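Local coordinates for NAD_Gly3P_dh, NAD-dependent glycerol-3-phosphate dehydrogenase (Streptosporangium roseum, PDB 5OCM) that reduces imines to amines as an NADPH-dependent imine reductase of the beta-hydroxyacid dehydrogenase-related class, at the interface of chains A and B. Coordinates in Å, arbitrary orientation; residue numbers count along the deposited sequence, not the author numbering. Chains: chain A/B, NAD_Gly3P_dh, NAD-dependent glycerol-3-phosphate dehydrogenase.

Contact 1: the interface of chains A and B. Residues chain A 190, 241, 244-245, 247-248; chain B 94-96, 171, 174.
B:Gly95 lays its CA against one face of the A:His244 imidazole, 3.6 Å from the ring centroid and over its middle, a CH-pi contact between the loop that carries B:Ser94 to B:Thr96 and helix 235-252 of the partner. Next to it, the methyl CG2 of A:Thr241 touches B:Ser94 CB at 3.6 Å, and A:Thr241 CB meets the methyl CD1 of B:Leu174 at 3.7 Å.

Close packing surrounds B:Val171 on helix 165-192, where 71 Å² of its surface is hidden by the partner. Its CB sits 3.8 Å from A:Leu245 CA, while CG1 points to the CB of A:His244. CG1 is anti to the carbonyl carbon (chi1 -59°), which leaves the other methyl, CG2, between the backbone N and the carbonyl carbon; CG2 packs at 3.9 Å against A:Leu190 CD2, the two side chains crossing at about a right angle, and the aliphatic part of A:Glu248 borders the same methyl.

Contact is looser toward A:His247, whose CB comes no nearer than 4.3 Å to B:Thr96 CG2. Here A:Glu248 is bent at chi2 (73°), which takes its carboxylate OE1 past B:Thr96 CB at 3.4 Å without a hydrogen bond. No nitrogen or oxygen of one side comes within bonding reach of the other here, and the contact rests on van der Waals packing and the CH-pi contact.

B:Ser94 belongs to the NADP(+) site of chain B, and A:Thr241 and B:Leu174 belong to the pockets for bound ligands, so residues of both chains appear to line the active site, and the contact is likely to form part of its wall.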
ATOM      1  N   LEU A 190      13.288   9.465  -4.785  1.00 17.41           N
ATOM      2  CA  LEU A 190      12.962  10.595  -5.679  1.00 17.13           C
ATOM      3  C   LEU A 190      12.895  11.895  -4.921  1.00 17.58           C
ATOM      4  O   LEU A 190      13.549  12.890  -5.306  1.00 16.80           O
ATOM      5  CB  LEU A 190      11.616  10.315  -6.378  1.00 20.47           C
ATOM      6  CG  LEU A 190      11.121  11.401  -7.345  1.00 22.25           C
ATOM      7  CD1 LEU A 190      12.136  11.741  -8.430  1.00 26.35           C
ATOM      8  CD2 LEU A 190       9.862  10.931  -8.057  1.00 23.75           C
ATOM      9  N   THR A 241      -0.165   9.715 -15.977  1.00 16.11           N
ATOM     10  CA  THR A 241       0.592   9.981 -14.723  1.00 17.28           C
ATOM     11  C   THR A 241       1.713   8.987 -14.491  1.00 16.07           C
ATOM     12  O   THR A 241       2.714   9.363 -13.890  1.00 14.97           O
ATOM     13  CB  THR A 241      -0.320  10.121 -13.473  1.00 18.21           C
ATOM     14  OG1 THR A 241      -1.294   9.056 -13.444  1.00 18.87           O
ATOM     15  CG2 THR A 241      -1.045  11.427 -13.508  1.00 19.81           C
ATOM     16  N   HIS A 244       4.494  10.579 -16.159  1.00 15.50           N
ATOM     17  CA  HIS A 244       5.060  11.683 -15.380  1.00 15.86           C
ATOM     18  C   HIS A 244       6.046  11.126 -14.336  1.00 18.10           C
ATOM     19  O   HIS A 244       7.116  11.697 -14.123  1.00 17.87           O
ATOM     20  CB  HIS A 244       3.986  12.528 -14.689  1.00 17.57           C
ATOM     21  CG  HIS A 244       3.044  13.173 -15.637  1.00 19.54           C
ATOM     22  ND1 HIS A 244       1.720  13.410 -15.349  1.00 19.79           N
ATOM     23  CD2 HIS A 244       3.246  13.636 -16.889  1.00 19.00           C
ATOM     24  CE1 HIS A 244       1.144  13.991 -16.397  1.00 19.14           C
ATOM     25  NE2 HIS A 244       2.051  14.150 -17.334  1.00 21.02           N
ATOM     26  N   LEU A 245       5.656  10.023 -13.666  1.00 15.22           N
ATOM     27  CA  LEU A 245       6.557   9.426 -12.663  1.00 16.30           C
ATOM     28  C   LEU A 245       7.851   8.921 -13.297  1.00 16.01           C
ATOM     29  O   LEU A 245       8.921   9.143 -12.757  1.00 15.86           O
ATOM     30  CB  LEU A 245       5.836   8.302 -11.880  1.00 16.49           C
ATOM     31  CG  LEU A 245       6.684   7.498 -10.899  1.00 15.56           C
ATOM     32  CD1 LEU A 245       7.374   8.395  -9.876  1.00 16.16           C
ATOM     33  CD2 LEU A 245       5.795   6.461 -10.231  1.00 16.70           C
ATOM     34  N   HIS A 247       9.237  10.043 -16.096  1.00 16.45           N
ATOM     35  CA  HIS A 247      10.017  11.227 -16.526  1.00 19.36           C
ATOM     36  C   HIS A 247      10.657  11.944 -15.353  1.00 17.80           C
ATOM     37  O   HIS A 247      11.838  12.359 -15.436  1.00 16.56           O
ATOM     38  CB  HIS A 247       9.182  12.156 -17.427  1.00 21.97           C
ATOM     39  CG  HIS A 247       8.957  11.506 -18.781  1.00 28.61           C
ATOM     40  ND1 HIS A 247       7.740  11.362 -19.473  1.00 36.53           N
ATOM     41  CD2 HIS A 247       9.921  11.020 -19.617  1.00 31.34           C
ATOM     42  CE1 HIS A 247       7.967  10.638 -20.556  1.00 30.57           C
ATOM     43  NE2 HIS A 247       9.278  10.506 -20.729  1.00 31.76           N
ATOM     44  N   GLU A 248       9.894  12.106 -14.286  1.00 17.14           N
ATOM     45  CA  GLU A 248      10.435  12.713 -13.071  1.00 17.43           C
ATOM     46  C   GLU A 248      11.590  11.899 -12.486  1.00 17.49           C
ATOM     47  O   GLU A 248      12.635  12.473 -12.078  1.00 19.67           O
ATOM     48  CB  GLU A 248       9.304  12.922 -12.030  1.00 17.19           C
ATOM     49  CG  GLU A 248       9.686  13.887 -10.911  1.00 20.58           C
ATOM     50  CD  GLU A 248       9.714  15.370 -11.416  1.00 25.20           C
ATOM     51  OE1 GLU A 248       8.912  15.746 -12.276  1.00 28.29           O
ATOM     52  OE2 GLU A 248      10.622  16.141 -10.951  1.00 26.64           O
TER
ATOM     53  N   SER B  94      -2.398  17.278 -13.520  1.00 16.68           N
ATOM     54  CA  SER B  94      -1.202  16.470 -13.252  1.00 16.92           C
ATOM     55  C   SER B  94      -0.060  16.854 -14.224  1.00 19.56           C
ATOM     56  O   SER B  94      -0.286  17.283 -15.369  1.00 18.61           O
ATOM     57  CB  SER B  94      -1.475  14.956 -13.439  1.00 16.48           C
ATOM     58  OG  SER B  94      -2.657  14.600 -12.769  1.00 15.46           O
ATOM     59  N   GLY B  95       1.167  16.686 -13.755  1.00 19.41           N
ATOM     60  CA  GLY B  95       2.318  16.810 -14.635  1.00 19.18           C
ATOM     61  C   GLY B  95       3.610  16.663 -13.843  1.00 20.91           C
ATOM     62  O   GLY B  95       3.607  16.143 -12.699  1.00 18.19           O
ATOM     63  N   THR B  96       4.702  17.064 -14.484  1.00 19.41           N
ATOM     64  CA  THR B  96       6.039  16.956 -13.884  1.00 21.53           C
ATOM     65  C   THR B  96       6.442  18.277 -13.244  1.00 21.19           C
ATOM     66  O   THR B  96       5.832  19.336 -13.498  1.00 21.05           O
ATOM     67  CB  THR B  96       7.059  16.587 -14.956  1.00 21.51           C
ATOM     68  OG1 THR B  96       7.105  17.644 -15.936  1.00 20.48           O
ATOM     69  CG2 THR B  96       6.728  15.223 -15.596  1.00 21.20           C
ATOM     70  N   VAL B 171       3.805  12.590  -7.951  1.00 14.37           N
ATOM     71  CA  VAL B 171       4.198  11.375  -8.663  1.00 15.83           C
ATOM     72  C   VAL B 171       4.757  10.321  -7.720  1.00 14.94           C
ATOM     73  O   VAL B 171       4.519   9.111  -7.916  1.00 14.02           O
ATOM     74  CB  VAL B 171       5.133  11.633  -9.851  1.00 17.58           C
ATOM     75  CG1 VAL B 171       4.422  12.565 -10.848  1.00 18.74           C
ATOM     76  CG2 VAL B 171       6.475  12.180  -9.398  1.00 18.22           C
ATOM     77  N   LEU B 174       1.647   8.798  -6.242  1.00 12.93           N
ATOM     78  CA  LEU B 174       0.934   7.969  -7.195  1.00 13.46           C
ATOM     79  C   LEU B 174       1.617   6.636  -7.424  1.00 13.52           C
ATOM     80  O   LEU B 174       0.943   5.590  -7.597  1.00 12.38           O
ATOM     81  CB  LEU B 174       0.713   8.732  -8.521  1.00 15.35           C
ATOM     82  CG  LEU B 174      -0.148   9.978  -8.425  1.00 16.42           C
ATOM     83  CD1 LEU B 174      -0.271  10.599  -9.813  1.00 18.15           C
ATOM     84  CD2 LEU B 174      -1.514   9.680  -7.826  1.00 16.80           C
TER

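Contact 2: the interface of chains A and B. Residues chain A 180, 184, 201, 204-205, 208-209; chain B 173, 176, 216.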
ATOM      1  N   THR A 180       3.861  -1.971  -1.674  1.00 14.32           N
ATOM      2  CA  THR A 180       3.710  -0.693  -0.971  1.00 13.47           C
ATOM      3  C   THR A 180       5.097  -0.200  -0.494  1.00 14.42           C
ATOM      4  O   THR A 180       5.453   0.978  -0.698  1.00 13.29           O
ATOM      5  CB  THR A 180       2.756  -0.826   0.214  1.00 13.12           C
ATOM      6  OG1 THR A 180       1.471  -1.299  -0.240  1.00 14.56           O
ATOM      7  CG2 THR A 180       2.598   0.482   0.931  1.00 11.59           C
ATOM      8  N   PHE A 184       7.074   3.065  -1.814  1.00 12.70           N
ATOM      9  CA  PHE A 184       7.415   4.091  -0.840  1.00 13.44           C
ATOM     10  C   PHE A 184       8.919   4.434  -0.907  1.00 12.71           C
ATOM     11  O   PHE A 184       9.299   5.631  -0.915  1.00 13.25           O
ATOM     12  CB  PHE A 184       7.095   3.652   0.605  1.00 14.79           C
ATOM     13  CG  PHE A 184       7.680   4.591   1.625  1.00 14.78           C
ATOM     14  CD1 PHE A 184       7.135   5.855   1.782  1.00 14.45           C
ATOM     15  CD2 PHE A 184       8.782   4.248   2.336  1.00 15.26           C
ATOM     16  CE1 PHE A 184       7.711   6.789   2.629  1.00 14.93           C
ATOM     17  CE2 PHE A 184       9.367   5.155   3.245  1.00 16.84           C
ATOM     18  CZ  PHE A 184       8.831   6.446   3.369  1.00 16.10           C
ATOM     19  N   PHE A 201       8.462  12.875   4.127  1.00 17.29           N
ATOM     20  CA  PHE A 201       7.569  12.237   3.156  1.00 17.66           C
ATOM     21  C   PHE A 201       6.599  11.249   3.800  1.00 18.34           C
ATOM     22  O   PHE A 201       5.443  11.160   3.392  1.00 17.74           O
ATOM     23  CB  PHE A 201       8.420  11.571   2.082  1.00 16.25           C
ATOM     24  CG  PHE A 201       7.627  10.830   1.016  1.00 17.03           C
ATOM     25  CD1 PHE A 201       6.579  11.454   0.370  1.00 16.00           C
ATOM     26  CD2 PHE A 201       7.998   9.555   0.631  1.00 16.68           C
ATOM     27  CE1 PHE A 201       5.879  10.794  -0.658  1.00 17.96           C
ATOM     28  CE2 PHE A 201       7.320   8.882  -0.373  1.00 16.95           C
ATOM     29  CZ  PHE A 201       6.248   9.494  -1.041  1.00 16.13           C
ATOM     30  N   PHE A 204       2.837  11.917   4.601  1.00 15.61           N
ATOM     31  CA  PHE A 204       2.082  12.087   3.331  1.00 16.11           C
ATOM     32  C   PHE A 204       1.797  10.705   2.710  1.00 13.68           C
ATOM     33  O   PHE A 204       0.664  10.416   2.316  1.00 15.32           O
ATOM     34  CB  PHE A 204       2.854  12.967   2.353  1.00 17.69           C
ATOM     35  CG  PHE A 204       3.016  14.380   2.804  1.00 20.88           C
ATOM     36  CD1 PHE A 204       2.016  15.333   2.534  1.00 23.98           C
ATOM     37  CD2 PHE A 204       4.127  14.788   3.505  1.00 20.99           C
ATOM     38  CE1 PHE A 204       2.140  16.650   2.987  1.00 27.96           C
ATOM     39  CE2 PHE A 204       4.241  16.123   3.963  1.00 24.73           C
ATOM     40  CZ  PHE A 204       3.258  17.037   3.700  1.00 24.14           C
ATOM     41  N   ALA A 205       2.838   9.884   2.623  1.00 15.40           N
ATOM     42  CA  ALA A 205       2.670   8.529   2.090  1.00 14.08           C
ATOM     43  C   ALA A 205       1.588   7.790   2.863  1.00 14.99           C
ATOM     44  O   ALA A 205       0.725   7.150   2.268  1.00 13.85           O
ATOM     45  CB  ALA A 205       3.965   7.771   2.087  1.00 14.80           C
ATOM     46  N   TRP A 208      -1.969   9.022   2.230  1.00 13.46           N
ATOM     47  CA  TRP A 208      -2.358   8.587   0.908  1.00 14.69           C
ATOM     48  C   TRP A 208      -2.669   7.080   0.841  1.00 13.88           C
ATOM     49  O   TRP A 208      -3.676   6.660   0.247  1.00 13.61           O
ATOM     50  CB  TRP A 208      -1.270   8.972  -0.101  1.00 13.21           C
ATOM     51  CG  TRP A 208      -1.521   8.532  -1.487  1.00 13.48           C
ATOM     52  CD1 TRP A 208      -0.696   7.817  -2.239  1.00 13.60           C
ATOM     53  CD2 TRP A 208      -2.674   8.836  -2.318  1.00 14.30           C
ATOM     54  NE1 TRP A 208      -1.237   7.623  -3.480  1.00 13.91           N
ATOM     55  CE2 TRP A 208      -2.439   8.270  -3.561  1.00 13.93           C
ATOM     56  CE3 TRP A 208      -3.860   9.555  -2.115  1.00 13.83           C
ATOM     57  CZ2 TRP A 208      -3.359   8.340  -4.614  1.00 14.11           C
ATOM     58  CZ3 TRP A 208      -4.787   9.644  -3.189  1.00 13.65           C
ATOM     59  CH2 TRP A 208      -4.520   9.006  -4.421  1.00 14.19           C
ATOM     60  N   ILE A 209      -1.862   6.288   1.515  1.00 13.61           N
ATOM     61  CA  ILE A 209      -2.096   4.854   1.572  1.00 15.30           C
ATOM     62  C   ILE A 209      -3.465   4.591   2.169  1.00 13.69           C
ATOM     63  O   ILE A 209      -4.220   3.673   1.694  1.00 14.05           O
ATOM     64  CB  ILE A 209      -0.961   4.127   2.378  1.00 15.78           C
ATOM     65  CG1 ILE A 209       0.314   4.038   1.536  1.00 15.76           C
ATOM     66  CG2 ILE A 209      -1.376   2.712   2.769  1.00 15.57           C
ATOM     67  CD1 ILE A 209       1.562   3.773   2.377  1.00 15.23           C
TER
ATOM     68  N   LEU B 173       3.788   9.845  -4.622  1.00 12.83           N
ATOM     69  CA  LEU B 173       2.571   9.288  -4.007  1.00 14.05           C
ATOM     70  C   LEU B 173       1.788   8.381  -4.975  1.00 13.19           C
ATOM     71  O   LEU B 173       1.364   7.261  -4.585  1.00 12.73           O
ATOM     72  CB  LEU B 173       1.687  10.412  -3.464  1.00 13.08           C
ATOM     73  CG  LEU B 173       2.259  11.192  -2.271  1.00 13.92           C
ATOM     74  CD1 LEU B 173       1.377  12.383  -2.020  1.00 15.60           C
ATOM     75  CD2 LEU B 173       2.368  10.316  -0.990  1.00 15.34           C
ATOM     76  N   ILE B 176       3.002   4.883  -5.225  1.00 13.21           N
ATOM     77  CA  ILE B 176       2.541   4.023  -4.103  1.00 13.22           C
ATOM     78  C   ILE B 176       1.165   3.472  -4.417  1.00 13.98           C
ATOM     79  O   ILE B 176       0.889   2.288  -4.133  1.00 12.98           O
ATOM     80  CB  ILE B 176       2.583   4.774  -2.726  1.00 12.97           C
ATOM     81  CG1 ILE B 176       3.989   5.281  -2.470  1.00 14.91           C
ATOM     82  CG2 ILE B 176       2.148   3.840  -1.619  1.00 13.18           C
ATOM     83  CD1 ILE B 176       4.129   6.097  -1.241  1.00 15.31           C
ATOM     84  N   VAL B 216       6.287   1.702   7.120  1.00 14.71           N
ATOM     85  CA  VAL B 216       6.724   2.884   6.366  1.00 15.36           C
ATOM     86  C   VAL B 216       7.395   3.900   7.319  1.00 15.27           C
ATOM     87  O   VAL B 216       8.476   4.436   7.026  1.00 15.67           O
ATOM     88  CB  VAL B 216       5.530   3.524   5.619  1.00 15.87           C
ATOM     89  CG1 VAL B 216       5.869   4.902   5.087  1.00 16.00           C
ATOM     90  CG2 VAL B 216       5.078   2.633   4.485  1.00 17.85           C
TER
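The indole NE1 of A:Trp208 donates a hydrogen bond to the backbone carbonyl O of B:Leu173 at 2.8 Å, joining helix 198-225 of one subunit to helix 165-192 of the other in the C-terminal helical domain of this reductive aminase-like family. The bond is strongly bent, 119° at the hydrogen: the donor stands above the carbonyl plane, away from the lone pairs, and the oxygen is tilted out of the indole plane. A:Trp208 CG is anti to the backbone N (chi1 178°), which extends the indole over the partner helix, its CD1 lying 3.7 Å from B:Leu173 CB.

From that same leucine the methyl CD2 packs against helix 198-225, 3.6 Å from A:Ala205 CA and equally close to CE1 of the A:Phe201 ring. The leucine and this phenylalanine slide past each other in opposite directions.

One turn on, B:Ile176 wedges between two helices of chain A, with 75 Å² of its surface hidden. Its CD1 reaches A:Ala205 CB at 3.7 Å and meets the tip of the A:Phe201 ring, end to end; on the other flank it lies beside A:Phe184 CA. The branch methyl CG2 turns instead to A:Ile209 CG1, 3.7 Å away, the side chains crossing at about a right angle.

The phenyl ring of A:Phe184 receives B:Val216 CG1 over the centre of one face, 3.6 Å from the centroid, a CH-pi contact. That methyl is anti to its own backbone N (chi1 167°), which directs it down onto the ring. An alanine at A:Phe184 would probably leave B:Val216 CG1 without its aromatic floor and open a gap beside it.

Contact 1 and contact 2 lie about 14 Å apart, measured between the centres of their C-alpha atoms, and both draw on helix 165-192 of each chain. B:Val171 and B:Leu174 of that helix serve contact 1 while B:Leu173 and B:Ile176 serve contact 2, so neighbouring positions on one helix face different parts of chain A: mainly helix 235-252 in the first case, and helices 165-192 and 198-225 in the second. Two-fold symmetry repeats both with the chains exchanged. The shared helix may thus tie the helical dimer core to the cofactor-side loop, and the intertwined pairing probably fixes how the two cofactor sites sit.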